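Local coordinates for amine oxidase (Emericella nidulans, PDB 3PGB) that oxidises primary amines with a copper ion and a topaquinone cofactor made from one of its own tyrosines, at the interface of chains A and B. Numbering follows the deposited sequence. Chains: chain A/B, Putative uncharacterized protein.

The interface of chains A and B. Residues chain A 454, 456, 470, 493, 495; chain B 709-711.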
loop_
_atom_site.group_PDB
_atom_site.type_symbol
_atom_site.label_atom_id
_atom_site.label_comp_id
_atom_site.label_asym_id
_atom_site.label_seq_id
_atom_site.Cartn_x
_atom_site.Cartn_y
_atom_site.Cartn_z
ATOM N N TYR A 454 7.351 -10.300 4.393
ATOM C CA TYR A 454 8.646 -9.651 4.183
ATOM C C TYR A 454 9.239 -9.284 5.542
ATOM O O TYR A 454 8.499 -8.978 6.469
ATOM C CB TYR A 454 8.473 -8.386 3.317
ATOM C CG TYR A 454 7.673 -7.276 3.982
ATOM C CD1 TYR A 454 6.290 -7.212 3.861
ATOM C CD2 TYR A 454 8.306 -6.294 4.741
ATOM C CE1 TYR A 454 5.558 -6.193 4.476
ATOM C CE2 TYR A 454 7.590 -5.285 5.359
ATOM C CZ TYR A 454 6.217 -5.237 5.224
ATOM O OH TYR A 454 5.511 -4.229 5.835
ATOM N N MET A 456 11.387 -7.162 8.527
ATOM C CA MET A 456 11.406 -5.772 8.975
ATOM C C MET A 456 12.628 -5.024 8.419
ATOM O O MET A 456 12.515 -3.896 7.932
ATOM C CB MET A 456 11.424 -5.728 10.512
ATOM C CG MET A 456 11.612 -4.343 11.139
ATOM S SD MET A 456 10.097 -3.367 11.129
ATOM C CE MET A 456 9.988 -3.012 9.404
ATOM N N ASN A 470 9.438 -9.282 10.583
ATOM C CA ASN A 470 8.381 -8.282 10.721
ATOM C C ASN A 470 7.139 -8.934 11.323
ATOM O O ASN A 470 6.221 -9.360 10.605
ATOM C CB ASN A 470 8.062 -7.649 9.359
ATOM C CG ASN A 470 7.034 -6.537 9.446
ATOM O OD1 ASN A 470 6.730 -6.031 10.520
ATOM N ND2 ASN A 470 6.493 -6.153 8.303
ATOM N N HIS A 493 3.324 -2.191 14.727
ATOM C CA HIS A 493 4.573 -2.810 14.295
ATOM C C HIS A 493 5.732 -2.551 15.245
ATOM O O HIS A 493 5.696 -1.616 16.047
ATOM C CB HIS A 493 4.927 -2.303 12.912
ATOM C CG HIS A 493 3.903 -2.637 11.873
ATOM N ND1 HIS A 493 2.745 -1.907 11.710
ATOM C CD2 HIS A 493 3.861 -3.625 10.949
ATOM C CE1 HIS A 493 2.036 -2.431 10.727
ATOM N NE2 HIS A 493 2.689 -3.477 10.250
ATOM N N ASP A 495 8.608 -1.372 14.712
ATOM C CA ASP A 495 9.283 -0.081 14.488
ATOM C C ASP A 495 8.495 1.105 15.069
ATOM O O ASP A 495 8.916 2.252 14.951
ATOM C CB ASP A 495 9.539 0.140 12.987
ATOM C CG ASP A 495 8.248 0.242 12.167
ATOM O OD1 ASP A 495 8.325 0.679 11.002
ATOM O OD2 ASP A 495 7.162 -0.105 12.678
ATOM N N VAL B 709 14.107 0.713 7.498
ATOM C CA VAL B 709 13.216 -0.429 7.685
ATOM C C VAL B 709 12.293 -0.619 6.480
ATOM O O VAL B 709 11.838 0.358 5.869
ATOM C CB VAL B 709 12.374 -0.278 8.976
ATOM C CG1 VAL B 709 13.289 -0.134 10.178
ATOM C CG2 VAL B 709 11.425 0.910 8.880
ATOM N N PHE B 710 12.015 -1.882 6.158
ATOM C CA PHE B 710 11.191 -2.235 5.001
ATOM C C PHE B 710 9.719 -1.839 5.141
ATOM O O PHE B 710 9.015 -1.715 4.141
ATOM C CB PHE B 710 11.248 -3.747 4.746
ATOM C CG PHE B 710 12.529 -4.227 4.107
ATOM C CD1 PHE B 710 12.987 -3.669 2.921
ATOM C CD2 PHE B 710 13.247 -5.281 4.667
ATOM C CE1 PHE B 710 14.155 -4.122 2.323
ATOM C CE2 PHE B 710 14.414 -5.746 4.072
ATOM C CZ PHE B 710 14.871 -5.166 2.896
ATOM N N THR B 711 9.242 -1.676 6.370
ATOM C CA THR B 711 7.832 -1.378 6.601
ATOM C C THR B 711 7.394 -0.110 5.888
ATOM O O THR B 711 6.347 -0.073 5.259
ATOM C CB THR B 711 7.536 -1.186 8.098
ATOM O OG1 THR B 711 8.664 -0.561 8.721
ATOM C CG2 THR B 711 7.230 -2.518 8.771
#
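B:Thr711 plugs into a pocket of chain A lined by A:Tyr454, A:Met456, A:Asn470, A:His493 and A:Asp495, and its two side-chain branches do different work. The hydroxyl OG1 of B:Thr711 donates a hydrogen bond of 2.6 Å to the carboxylate oxygen OD1 of A:Asp495, meeting it from above the carboxylate plane, 49° out of it. The methyl CG2 of B:Thr711 turns to the other wall, lying 3.7 Å from the amide nitrogen ND2 of A:Asn470, with the ring edge of A:His493 farther off. This is the tight part: 75 Å² of B:Thr711 is hidden. The thioether of A:Met456 reaches it by a chain that leaves anti to the backbone N (chi1 173°) and then bends twice; its sulfur SD stands 3.8 Å from CG2 of B:Thr711, whereas the placement of its methyl against the threonine is doubtful. The amide oxygen OD1 of A:Asn470 lies in the plane of the A:His493 imidazole at its edge, so these two walls abut. One residue back, the backbone N of B:Phe710 gives a nearly straight hydrogen bond of 2.7 Å to the carbonyl O of A:Met456, fixing the segment that carries the threonine. Contact thins beyond this bond, on the phenylalanine side: CD2 of the A:Tyr454 ring passes CB of B:Phe710 at 3.9 Å, and the phenylalanine ring points away from the pocket, the residue sharing little surface with chain A (2 Å²). The B segment is a loop between the 3-10 helix 702-704 and strand 714-722, received by chain A loops bordering strands 457-460, 471-479 and 486-492, in the two-fold dimer typical of copper amine oxidases; the centre of the contact lies about 32 Å from A:Asp403, the presumed catalytic base.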